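Local coordinates for beta-galactosidase/beta-glucuronidase (Faecalibacterium prausnitzii L2-6, PDB 6MVF), which binds flavin mononucleotide and, as a gut-bacterial beta-glucuronidase of glycoside hydrolase family 2, probably hydrolyses beta-linked sugar conjugates, at residues Ile183-Lys188 and Ala195-Lys200; Leu253-Ala258 and Tyr271-Val276; Glu223-Val228 and Ile236-Pro241; Ala346-Gly351 and Tyr386-Ile391. All coordinates share one frame; numbering follows the deposited sequence.

Contact 1: Ile183-Lys188 and Ala195-Lys200. With FMN (flavin mononucleotide), chain G.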
# COMPACT_ATOMS: atom_id res chain seq x y z
N ILE A 183 28.01 0.34 -15.25
CA ILE A 183 28.80 0.99 -14.21
C ILE A 183 29.43 -0.08 -13.33
O ILE A 183 28.80 -1.10 -13.02
CB ILE A 183 27.91 1.98 -13.41
CG1 ILE A 183 28.75 2.85 -12.48
CG2 ILE A 183 26.83 1.25 -12.65
CD1 ILE A 183 27.97 4.01 -11.90
N MET A 184 30.69 0.12 -12.98
CA MET A 184 31.37 -0.73 -12.02
C MET A 184 31.89 0.11 -10.85
O MET A 184 32.35 1.25 -11.03
CB MET A 184 32.50 -1.52 -12.68
CG MET A 184 33.62 -0.69 -13.21
SD MET A 184 34.83 -1.74 -14.03
CE MET A 184 35.43 -2.77 -12.67
N VAL A 185 31.77 -0.45 -9.65
CA VAL A 185 32.03 0.29 -8.41
C VAL A 185 32.88 -0.59 -7.52
O VAL A 185 32.47 -1.69 -7.14
CB VAL A 185 30.73 0.69 -7.69
CG1 VAL A 185 31.04 1.56 -6.48
CG2 VAL A 185 29.73 1.39 -8.65
N THR A 186 34.07 -0.10 -7.17
CA THR A 186 34.93 -0.81 -6.24
C THR A 186 35.03 -0.01 -4.95
O THR A 186 35.77 0.98 -4.89
CB THR A 186 36.31 -1.03 -6.85
OG1 THR A 186 36.17 -1.68 -8.12
CG2 THR A 186 37.18 -1.87 -5.94
N PRO A 187 34.28 -0.36 -3.91
CA PRO A 187 34.40 0.34 -2.63
C PRO A 187 35.48 -0.27 -1.75
O PRO A 187 35.59 -1.48 -1.62
CB PRO A 187 33.01 0.15 -1.99
CG PRO A 187 32.13 -0.47 -3.10
CD PRO A 187 33.08 -1.21 -3.96
N LYS A 188 36.29 0.59 -1.12
CA LYS A 188 37.29 0.08 -0.18
C LYS A 188 37.38 0.95 1.07
O LYS A 188 37.37 2.19 0.97
CB LYS A 188 38.69 -0.03 -0.81
CG LYS A 188 38.80 -1.09 -1.89
CD LYS A 188 40.17 -1.05 -2.55
CE LYS A 188 40.29 -2.10 -3.66
NZ LYS A 188 40.40 -3.48 -3.12
N ALA A 195 35.87 5.67 3.12
CA ALA A 195 35.82 4.69 2.05
C ALA A 195 36.05 5.40 0.72
O ALA A 195 35.57 6.52 0.51
CB ALA A 195 34.49 3.93 2.01
N THR A 196 36.82 4.76 -0.14
CA THR A 196 36.96 5.17 -1.53
C THR A 196 36.01 4.32 -2.36
O THR A 196 35.81 3.13 -2.08
CB THR A 196 38.39 5.00 -2.03
OG1 THR A 196 38.82 3.66 -1.78
CG2 THR A 196 39.33 5.97 -1.33
N PHE A 197 35.40 4.95 -3.36
CA PHE A 197 34.57 4.28 -4.35
C PHE A 197 35.26 4.59 -5.66
O PHE A 197 35.11 5.70 -6.19
CB PHE A 197 33.14 4.79 -4.36
CG PHE A 197 32.41 4.56 -3.08
CD1 PHE A 197 32.77 5.23 -1.92
CD2 PHE A 197 31.34 3.67 -3.02
CE1 PHE A 197 32.08 5.00 -0.72
CE2 PHE A 197 30.64 3.44 -1.84
CZ PHE A 197 30.99 4.11 -0.69
N GLU A 198 36.06 3.65 -6.16
CA GLU A 198 36.54 3.76 -7.52
C GLU A 198 35.40 3.37 -8.43
O GLU A 198 34.86 2.27 -8.30
CB GLU A 198 37.76 2.87 -7.75
CG GLU A 198 38.89 3.16 -6.79
CD GLU A 198 39.97 2.09 -6.83
OE1 GLU A 198 40.74 2.07 -7.83
OE2 GLU A 198 40.03 1.26 -5.89
N ILE A 199 35.02 4.27 -9.31
CA ILE A 199 33.86 4.11 -10.18
C ILE A 199 34.31 4.25 -11.62
O ILE A 199 35.12 5.14 -11.95
CB ILE A 199 32.78 5.16 -9.83
CG1 ILE A 199 32.39 5.05 -8.36
CG2 ILE A 199 31.56 5.03 -10.75
CD1 ILE A 199 31.76 6.31 -7.86
N LYS A 200 33.78 3.39 -12.49
CA LYS A 200 33.86 3.62 -13.93
C LYS A 200 32.50 3.33 -14.54
O LYS A 200 31.88 2.30 -14.24
CB LYS A 200 34.94 2.76 -14.58
CG LYS A 200 35.21 3.11 -16.06
CD LYS A 200 36.71 3.02 -16.39
CE LYS A 200 37.01 2.96 -17.89
NZ LYS A 200 37.58 1.62 -18.27
N1 FMN G . 33.33 -2.08 -21.25
C2 FMN G . 32.27 -1.54 -21.86
O2 FMN G . 32.37 -1.04 -22.98
N3 FMN G . 31.07 -1.52 -21.32
C4 FMN G . 30.81 -2.00 -20.15
O4 FMN G . 29.70 -1.98 -19.66
C4A FMN G . 31.90 -2.59 -19.43
N5 FMN G . 31.64 -3.09 -18.26
C5A FMN G . 32.59 -3.64 -17.54
C6 FMN G . 32.28 -4.16 -16.30
C7 FMN G . 33.24 -4.72 -15.55
C7M FMN G . 32.90 -5.28 -14.22
C8 FMN G . 34.60 -4.81 -16.06
C8M FMN G . 35.66 -5.45 -15.24
C9 FMN G . 34.91 -4.29 -17.30
C9A FMN G . 33.95 -3.70 -18.06
N10 FMN G . 34.24 -3.20 -19.32
C10 FMN G . 33.21 -2.62 -20.04
C1' FMN G . 35.64 -3.27 -19.74
C2' FMN G . 36.11 -4.11 -20.91
O2' FMN G . 36.34 -5.35 -20.29
C3' FMN G . 37.44 -3.67 -21.46
O3' FMN G . 37.70 -2.34 -21.06
C4' FMN G . 37.53 -3.65 -22.97
O4' FMN G . 36.31 -3.09 -23.43
C5' FMN G . 37.81 -5.01 -23.60
O5' FMN G . 36.61 -5.63 -24.03
P FMN G . 36.49 -7.17 -24.42
O1P FMN G . 35.45 -7.15 -25.45
O2P FMN G . 37.87 -7.56 -24.87
O3P FMN G . 36.11 -7.96 -23.21
O HOH W 1 38.12 2.06 -3.68

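Contact 2: Leu253-Ala258 and Tyr271-Val276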
# COMPACT_ATOMS: atom_id res chain seq x y z
N LEU A 253 24.25 -0.24 3.13
CA LEU A 253 24.38 -0.05 1.70
C LEU A 253 24.45 1.43 1.36
O LEU A 253 23.73 2.25 1.93
CB LEU A 253 23.22 -0.72 0.95
CG LEU A 253 23.20 -2.23 1.04
CD1 LEU A 253 21.92 -2.81 0.48
CD2 LEU A 253 24.40 -2.79 0.30
N TYR A 254 25.33 1.76 0.42
CA TYR A 254 25.32 3.05 -0.27
C TYR A 254 24.74 2.86 -1.67
O TYR A 254 24.67 1.75 -2.20
CB TYR A 254 26.73 3.64 -0.34
CG TYR A 254 27.27 4.01 1.03
CD1 TYR A 254 27.78 3.04 1.90
CD2 TYR A 254 27.25 5.33 1.47
CE1 TYR A 254 28.26 3.39 3.15
CE2 TYR A 254 27.73 5.68 2.69
CZ TYR A 254 28.23 4.72 3.53
OH TYR A 254 28.69 5.10 4.76
N THR A 255 24.32 3.98 -2.26
CA THR A 255 23.78 3.99 -3.61
C THR A 255 24.64 4.92 -4.46
O THR A 255 24.72 6.12 -4.18
CB THR A 255 22.32 4.44 -3.63
OG1 THR A 255 21.53 3.55 -2.83
CG2 THR A 255 21.78 4.45 -5.05
N VAL A 256 25.28 4.37 -5.48
CA VAL A 256 26.00 5.18 -6.45
C VAL A 256 25.05 5.46 -7.61
O VAL A 256 24.50 4.53 -8.21
CB VAL A 256 27.28 4.48 -6.93
CG1 VAL A 256 28.03 5.36 -7.92
CG2 VAL A 256 28.17 4.15 -5.72
N VAL A 257 24.83 6.73 -7.91
CA VAL A 257 23.97 7.17 -8.99
C VAL A 257 24.85 7.82 -10.05
O VAL A 257 25.78 8.57 -9.71
CB VAL A 257 22.90 8.16 -8.47
CG1 VAL A 257 22.04 8.69 -9.62
CG2 VAL A 257 22.05 7.48 -7.38
N ALA A 258 24.59 7.52 -11.32
CA ALA A 258 25.36 8.12 -12.41
C ALA A 258 24.41 8.71 -13.42
O ALA A 258 23.50 8.01 -13.89
CB ALA A 258 26.30 7.10 -13.09
N TYR A 271 22.12 3.32 -11.64
CA TYR A 271 22.50 3.33 -10.24
C TYR A 271 22.83 1.92 -9.77
O TYR A 271 22.58 0.92 -10.46
CB TYR A 271 21.41 3.97 -9.38
CG TYR A 271 20.08 3.27 -9.41
CD1 TYR A 271 19.05 3.73 -10.22
CD2 TYR A 271 19.84 2.15 -8.60
CE1 TYR A 271 17.81 3.09 -10.25
CE2 TYR A 271 18.61 1.49 -8.62
CZ TYR A 271 17.60 1.97 -9.44
OH TYR A 271 16.38 1.32 -9.46
N ALA A 272 23.42 1.85 -8.58
CA ALA A 272 23.95 0.60 -8.05
C ALA A 272 24.01 0.68 -6.53
O ALA A 272 24.52 1.66 -5.98
CB ALA A 272 25.34 0.32 -8.63
N ASN A 273 23.51 -0.35 -5.87
CA ASN A 273 23.68 -0.52 -4.44
C ASN A 273 24.98 -1.26 -4.18
O ASN A 273 25.27 -2.29 -4.83
CB ASN A 273 22.48 -1.26 -3.85
CG ASN A 273 21.18 -0.50 -4.04
OD1 ASN A 273 21.19 0.70 -4.33
ND2 ASN A 273 20.06 -1.18 -3.87
N VAL A 274 25.80 -0.72 -3.28
CA VAL A 274 27.12 -1.27 -3.02
C VAL A 274 27.38 -1.22 -1.52
O VAL A 274 26.74 -0.46 -0.78
CB VAL A 274 28.24 -0.52 -3.79
CG1 VAL A 274 27.97 -0.56 -5.31
CG2 VAL A 274 28.37 0.90 -3.28
N GLY A 275 28.33 -2.04 -1.09
CA GLY A 275 28.72 -2.08 0.30
C GLY A 275 30.22 -1.99 0.43
O GLY A 275 30.97 -2.36 -0.47
N VAL A 276 30.66 -1.48 1.59
CA VAL A 276 32.07 -1.31 1.91
C VAL A 276 32.49 -2.44 2.85
O VAL A 276 32.05 -2.50 4.00
CB VAL A 276 32.33 0.06 2.54
CG1 VAL A 276 33.82 0.37 2.55
CG2 VAL A 276 31.53 1.15 1.82

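Contact 3: Glu223-Val228 and Ile236-Pro241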
# COMPACT_ATOMS: atom_id res chain seq x y z
N GLU A 223 22.65 12.51 0.08
CA GLU A 223 23.91 12.60 -0.64
C GLU A 223 25.08 12.88 0.32
O GLU A 223 24.98 13.73 1.21
CB GLU A 223 23.83 13.67 -1.71
CG GLU A 223 24.93 13.57 -2.74
CD GLU A 223 25.03 14.80 -3.59
OE1 GLU A 223 25.30 15.89 -3.01
OE2 GLU A 223 24.81 14.69 -4.82
N VAL A 224 26.18 12.15 0.15
CA VAL A 224 27.36 12.34 1.00
C VAL A 224 28.62 12.66 0.20
O VAL A 224 29.61 13.12 0.80
CB VAL A 224 27.60 11.11 1.90
CG1 VAL A 224 26.62 11.11 3.06
CG2 VAL A 224 27.48 9.82 1.09
N ALA A 225 28.65 12.45 -1.11
CA ALA A 225 29.83 12.67 -1.93
C ALA A 225 29.39 12.71 -3.38
O ALA A 225 28.36 12.14 -3.76
CB ALA A 225 30.90 11.59 -1.70
N SER A 226 30.19 13.41 -4.20
CA SER A 226 29.88 13.54 -5.62
C SER A 226 31.13 13.92 -6.38
O SER A 226 32.11 14.40 -5.79
CB SER A 226 28.77 14.57 -5.87
OG SER A 226 29.10 15.80 -5.28
N ALA A 227 31.10 13.69 -7.69
CA ALA A 227 32.17 14.10 -8.59
C ALA A 227 31.63 14.07 -10.00
O ALA A 227 30.58 13.47 -10.26
CB ALA A 227 33.43 13.22 -8.48
N VAL A 228 32.35 14.71 -10.91
CA VAL A 228 31.90 14.90 -12.29
C VAL A 228 33.05 14.56 -13.25
O VAL A 228 34.21 14.87 -12.98
CB VAL A 228 31.39 16.34 -12.48
CG1 VAL A 228 30.86 16.54 -13.89
CG2 VAL A 228 30.29 16.63 -11.43
N ILE A 236 36.77 7.76 -11.90
CA ILE A 236 37.01 8.71 -10.82
C ILE A 236 36.98 7.92 -9.53
O ILE A 236 36.35 6.86 -9.45
CB ILE A 236 35.94 9.83 -10.81
CG1 ILE A 236 36.34 10.96 -9.87
CG2 ILE A 236 34.58 9.30 -10.39
CD1 ILE A 236 37.37 11.86 -10.44
N SER A 237 37.64 8.43 -8.51
CA SER A 237 37.58 7.85 -7.18
C SER A 237 36.95 8.86 -6.23
O SER A 237 37.43 9.99 -6.12
CB SER A 237 38.97 7.46 -6.71
OG SER A 237 38.95 7.18 -5.33
N ILE A 238 35.88 8.45 -5.54
CA ILE A 238 35.13 9.33 -4.65
C ILE A 238 35.28 8.85 -3.22
O ILE A 238 35.21 7.65 -2.95
CB ILE A 238 33.64 9.40 -5.03
CG1 ILE A 238 33.48 9.46 -6.56
CG2 ILE A 238 32.96 10.55 -4.31
CD1 ILE A 238 32.17 10.06 -7.00
N TYR A 239 35.49 9.78 -2.30
CA TYR A 239 35.76 9.48 -0.91
C TYR A 239 34.56 9.84 -0.05
O TYR A 239 34.04 10.96 -0.13
CB TYR A 239 36.99 10.25 -0.43
CG TYR A 239 37.27 10.06 1.04
CD1 TYR A 239 38.02 8.98 1.50
CD2 TYR A 239 36.77 10.97 1.98
CE1 TYR A 239 38.28 8.81 2.84
CE2 TYR A 239 37.02 10.80 3.33
CZ TYR A 239 37.78 9.72 3.76
OH TYR A 239 38.03 9.56 5.10
N VAL A 240 34.12 8.91 0.79
CA VAL A 240 33.05 9.13 1.75
C VAL A 240 33.66 9.09 3.15
O VAL A 240 34.25 8.07 3.53
CB VAL A 240 31.94 8.07 1.61
CG1 VAL A 240 30.93 8.17 2.75
CG2 VAL A 240 31.24 8.19 0.26
N PRO A 241 33.56 10.15 3.94
CA PRO A 241 34.04 10.08 5.32
C PRO A 241 33.08 9.28 6.19
O PRO A 241 31.90 9.11 5.87
CB PRO A 241 34.09 11.54 5.75
CG PRO A 241 33.06 12.20 4.91
CD PRO A 241 33.01 11.47 3.60

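Contact 4: Ala346-Gly351 and Tyr386-Ile391. With FMN (flavin mononucleotide), chain G.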
# COMPACT_ATOMS: atom_id res chain seq x y z
N ALA A 346 18.55 -9.43 -2.52
CA ALA A 346 18.18 -9.91 -1.19
C ALA A 346 19.40 -10.24 -0.33
O ALA A 346 19.38 -10.03 0.89
CB ALA A 346 17.28 -11.13 -1.29
N CYS A 347 20.48 -10.75 -0.93
CA CYS A 347 21.68 -11.04 -0.14
C CYS A 347 22.41 -9.77 0.29
O CYS A 347 22.87 -9.67 1.43
CB CYS A 347 22.61 -11.95 -0.95
SG CYS A 347 21.95 -13.60 -1.03
N ASP A 348 22.55 -8.81 -0.63
CA ASP A 348 23.11 -7.52 -0.27
C ASP A 348 22.34 -6.88 0.88
O ASP A 348 22.94 -6.27 1.79
CB ASP A 348 23.09 -6.58 -1.49
CG ASP A 348 23.94 -7.08 -2.69
OD1 ASP A 348 24.94 -7.81 -2.51
OD2 ASP A 348 23.60 -6.72 -3.84
N GLU A 349 21.02 -7.00 0.86
CA GLU A 349 20.21 -6.26 1.83
C GLU A 349 20.09 -7.00 3.15
O GLU A 349 20.15 -6.37 4.21
CB GLU A 349 18.83 -5.96 1.24
CG GLU A 349 18.89 -4.83 0.23
CD GLU A 349 18.02 -5.07 -1.01
OE1 GLU A 349 16.96 -5.74 -0.86
OE2 GLU A 349 18.43 -4.60 -2.11
N LEU A 350 19.92 -8.32 3.13
CA LEU A 350 19.81 -9.06 4.38
C LEU A 350 21.17 -9.43 4.96
O LEU A 350 21.24 -9.76 6.15
CB LEU A 350 18.96 -10.31 4.18
CG LEU A 350 17.51 -9.96 3.79
CD1 LEU A 350 16.68 -11.20 3.53
CD2 LEU A 350 16.86 -9.16 4.88
N GLY A 351 22.24 -9.37 4.16
CA GLY A 351 23.57 -9.66 4.65
C GLY A 351 23.93 -11.14 4.72
O GLY A 351 23.73 -11.78 5.76
N TYR A 386 29.17 -7.59 -10.64
CA TYR A 386 30.36 -6.99 -10.05
C TYR A 386 30.04 -6.06 -8.87
O TYR A 386 30.85 -5.93 -7.96
CB TYR A 386 31.14 -6.22 -11.11
CG TYR A 386 32.44 -5.66 -10.58
CD1 TYR A 386 32.51 -4.35 -10.10
CD2 TYR A 386 33.59 -6.44 -10.53
CE1 TYR A 386 33.70 -3.84 -9.61
CE2 TYR A 386 34.77 -5.94 -10.04
CZ TYR A 386 34.83 -4.64 -9.58
OH TYR A 386 36.02 -4.15 -9.09
N ASN A 387 28.87 -5.40 -8.87
CA ASN A 387 28.64 -4.39 -7.84
C ASN A 387 28.02 -4.94 -6.55
O ASN A 387 27.94 -4.19 -5.57
CB ASN A 387 27.77 -3.28 -8.40
CG ASN A 387 28.45 -2.57 -9.56
OD1 ASN A 387 29.69 -2.46 -9.60
ND2 ASN A 387 27.64 -2.12 -10.53
N HIS A 388 27.63 -6.21 -6.50
CA HIS A 388 27.00 -6.78 -5.32
C HIS A 388 27.99 -6.95 -4.17
O HIS A 388 28.93 -7.75 -4.30
CB HIS A 388 26.41 -8.13 -5.66
CG HIS A 388 25.29 -8.07 -6.65
ND1 HIS A 388 24.06 -7.53 -6.34
CD2 HIS A 388 25.21 -8.50 -7.93
CE1 HIS A 388 23.26 -7.64 -7.39
NE2 HIS A 388 23.94 -8.21 -8.37
N PRO A 389 27.82 -6.26 -3.03
CA PRO A 389 28.76 -6.48 -1.92
C PRO A 389 28.65 -7.86 -1.29
O PRO A 389 29.61 -8.32 -0.67
CB PRO A 389 28.40 -5.37 -0.92
CG PRO A 389 26.97 -5.03 -1.22
CD PRO A 389 26.81 -5.24 -2.71
N SER A 390 27.51 -8.53 -1.47
CA SER A 390 27.34 -9.84 -0.83
C SER A 390 28.23 -10.89 -1.48
O SER A 390 28.58 -11.88 -0.84
CB SER A 390 25.86 -10.27 -0.87
OG SER A 390 25.43 -10.55 -2.20
N ILE A 391 28.60 -10.71 -2.74
CA ILE A 391 29.40 -11.72 -3.44
C ILE A 391 30.85 -11.57 -3.00
O ILE A 391 31.48 -10.53 -3.24
CB ILE A 391 29.25 -11.60 -4.97
CG1 ILE A 391 27.78 -11.80 -5.36
CG2 ILE A 391 30.18 -12.61 -5.67
CD1 ILE A 391 27.49 -11.78 -6.85
N1 FMN G . 33.33 -2.08 -21.25
C2 FMN G . 32.27 -1.54 -21.86
O2 FMN G . 32.37 -1.04 -22.98
N3 FMN G . 31.07 -1.52 -21.32
C4 FMN G . 30.81 -2.00 -20.15
O4 FMN G . 29.70 -1.98 -19.66
C4A FMN G . 31.90 -2.59 -19.43
N5 FMN G . 31.64 -3.09 -18.26
C5A FMN G . 32.59 -3.64 -17.54
C6 FMN G . 32.28 -4.16 -16.30
C7 FMN G . 33.24 -4.72 -15.55
C7M FMN G . 32.90 -5.28 -14.22
C8 FMN G . 34.60 -4.81 -16.06
C8M FMN G . 35.66 -5.45 -15.24
C9 FMN G . 34.91 -4.29 -17.30
C9A FMN G . 33.95 -3.70 -18.06
N10 FMN G . 34.24 -3.20 -19.32
C10 FMN G . 33.21 -2.62 -20.04
C1' FMN G . 35.64 -3.27 -19.74
C2' FMN G . 36.11 -4.11 -20.91
O2' FMN G . 36.34 -5.35 -20.29
C3' FMN G . 37.44 -3.67 -21.46
O3' FMN G . 37.70 -2.34 -21.06
C4' FMN G . 37.53 -3.65 -22.97
O4' FMN G . 36.31 -3.09 -23.43
C5' FMN G . 37.81 -5.01 -23.60
O5' FMN G . 36.61 -5.63 -24.03
P FMN G . 36.49 -7.17 -24.42
O1P FMN G . 35.45 -7.15 -25.45
O2P FMN G . 37.87 -7.56 -24.87
O3P FMN G . 36.11 -7.96 -23.21

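Contact 1: Ile183-Lys188 and Ala195-Lys200
Met184 and Lys200 run alongside each other from a hydrogen-bonded pair, and the methionine then runs on to the flavin. Its CB is 4.1 Å from FMN C7M. CG, placed between the backbone N and the carbonyl carbon (chi1 65°), passes Lys200 CB at 3.9 Å. SD sits above the dimethylbenzene end of the flavin, 3.7 Å from FMN C8. A bend at chi3 (-63°) then carries CE to FMN C8M, so sulfur and methyl both rest on the cofactor. With an alanine here, the dimethylbenzene end of the flavin would probably lose its thioether cover, and Lys200 CB its neighbour. The backbones form a regular antiparallel beta hairpin in the immunoglobulin-like domain of family 2 enzymes, and Met184, Thr186 and Lys188 each exchange paired N-H...O bonds with Lys200, Glu198 and Thr196. Met184 N to Lys200 O is one of these, 2.8 Å long and almost straight at 172°. On the face carrying Val185, Pro187, Phe197 and Ile199 the chemistry is apolar. Pro187 CB covers one face of the Phe197 ring, 4.0 Å from CD2, while Val185 CG1 reaches the edge of the ring near its plane. Ile199 CG2 touches Ile183 CD1 further along. The opposite face, which also carries Met184, is polar at Thr186, Thr196 and Glu198: a water lies 2.6 Å from Thr196 OG1, within bonding range of Thr186 O and Glu198 OE2 as well. Thr186 OG1 is hydrogen-bonded to Tyr386 OH of the barrel.

Contact 2: Leu253-Ala258 and Tyr271-Val276
Val276 CG2 comes obliquely to the Tyr254 ring, 4.2 Å from CE1, while the phenol oxygen of that ring is bound by Glu244 N. The other ring, Tyr271, leads its phenol away from the opposing strand; its CB alone among the side-chain atoms packs there, 4.1 Å from Val257 CG2. The third flat group is the Asn273 amide, which lies alongside Thr255. With CG beside its backbone N (chi1 -62°), Asn273 brings OD1 to 3.2 Å from Thr255 OG1, a possible hydrogen bond whose proton also has another acceptor in reach. These two residues form a non-hydrogen-bonded pair of the antiparallel hairpin 254-262/265-274, flanked by the hydrogen-bonded pairs Tyr254-Val274 and Val256-Ala272. In the first of these Tyr254 N donates to Val274 O at 2.9 Å. On the buried face the Val256 and Val274 side chains cross, CG2 to CG2 at 4.1 Å, and this valine pair is covered by Val185 of the facing sheet. Leu253 CD2 lies 3.5 Å from Val274 O. The chemistry is thus divided: backbone bonds set the register, branched apolar groups face the sandwich interior, and the Thr255 hydroxyl and Asn273 amide lie on the other face, on partly exposed residues.

Contact 3: Glu223-Val228 and Ile236-Pro241
Tyr239 O lies 3.6 Å from Ala225 CB, yet its hydrogen bond goes to Ser648 OG of a second subunit: no polar bond joins 223-228 to 236-241. What joins them is apolar contact between two sheets facing each other. Ile238 does most of it. Its CG2, anti to the backbone N, rests 3.5 Å from Ala225 CB, while CG1, beside that N (chi1 -41°), carries CD1 along the strand to Ala227 CB at 3.7 Å. A glycine in its place would probably open a gap beneath both alanines and loosen the two sheets at this edge. Ile236 CG1 also meets Ala227 CB, at 3.9 Å, and Val224 CG2 lies 4.2 Å from both Val240 CG1 and Val240 CG2. The small alanines are consistent with strand axes only 6.7 Å apart, at 160° between their directions. Both strands belong to the immunoglobulin-like sandwich. Strand 223-230 is the outermost of its sheet within this chain, beside 211-217, and a parallel strand of the second subunit continues the sheet past Ser226 and Ala227. Strand 236-240 belongs to the other sheet, bonded to strand 195-204.

Contact 4: Ala346-Gly351 and Tyr386-Ile391
The part of the TIM barrel where helix 341-350 ends and strand 391-398 begins is tied together here by the carboxylate of Asp348, whose two oxygens take separate partners in the loop before the strand. OD2 receives His388 ND1 through its syn lone pair at 2.7 Å, with an N-H...O angle of 167°. The acceptor lies within 5° of the imidazole plane, and the carboxylate and ring are nearly coplanar, 28° apart. His388 NE2 is bound to Gln341 OE1, so both ring nitrogens are engaged and the ring's rotation is fixed. OD1 is gripped twice by Ser390: its N comes nearly along the C-O bond direction at 2.9 Å, while OG, at 2.8 Å, approaches from above the carboxylate plane. The hydroxyl also lies against Cys347 CB. These loop groups belong to a type I beta turn from His388 to Ile391, a compact entry to the barrel strand, with the Pro389 ring packed against the Asp348 carboxylate. The carboxylate is buried, and three N-H or O-H donors compensate it, which would probably favour its charged form. On the helix side Gly351, with positive phi, leaves the helix while its N still bonds Cys347 O. At the other end of the loop Tyr386 turns to the cofactor, its CG 3.7 Å from FMN C7M, and its ring makes a cation-pi contact with Arg427.

In the fold
Contacts 1, 2 and 3 build one immunoglobulin-like sandwich, whereas contact 4 belongs to the TIM barrel. Contacts 1 and 2 are hairpins in facing sheets, set by backbone bonds and joined by packing such as Phe197 on Val274. Contact 3 spans the same two sheets at their outer edge with apolar groups alone, buried partly by a second subunit, while contact 1 keeps a polar, partly exposed face. Contact 4 is wholly buried yet held by polar side chains, with a carboxylate at its centre. It touches contact 1 through Asn387 and Tyr386, and contact 2 through Pro389 against Gly275. Contacts 1 and 4 both reach FMN, which thus sits between sandwich and barrel.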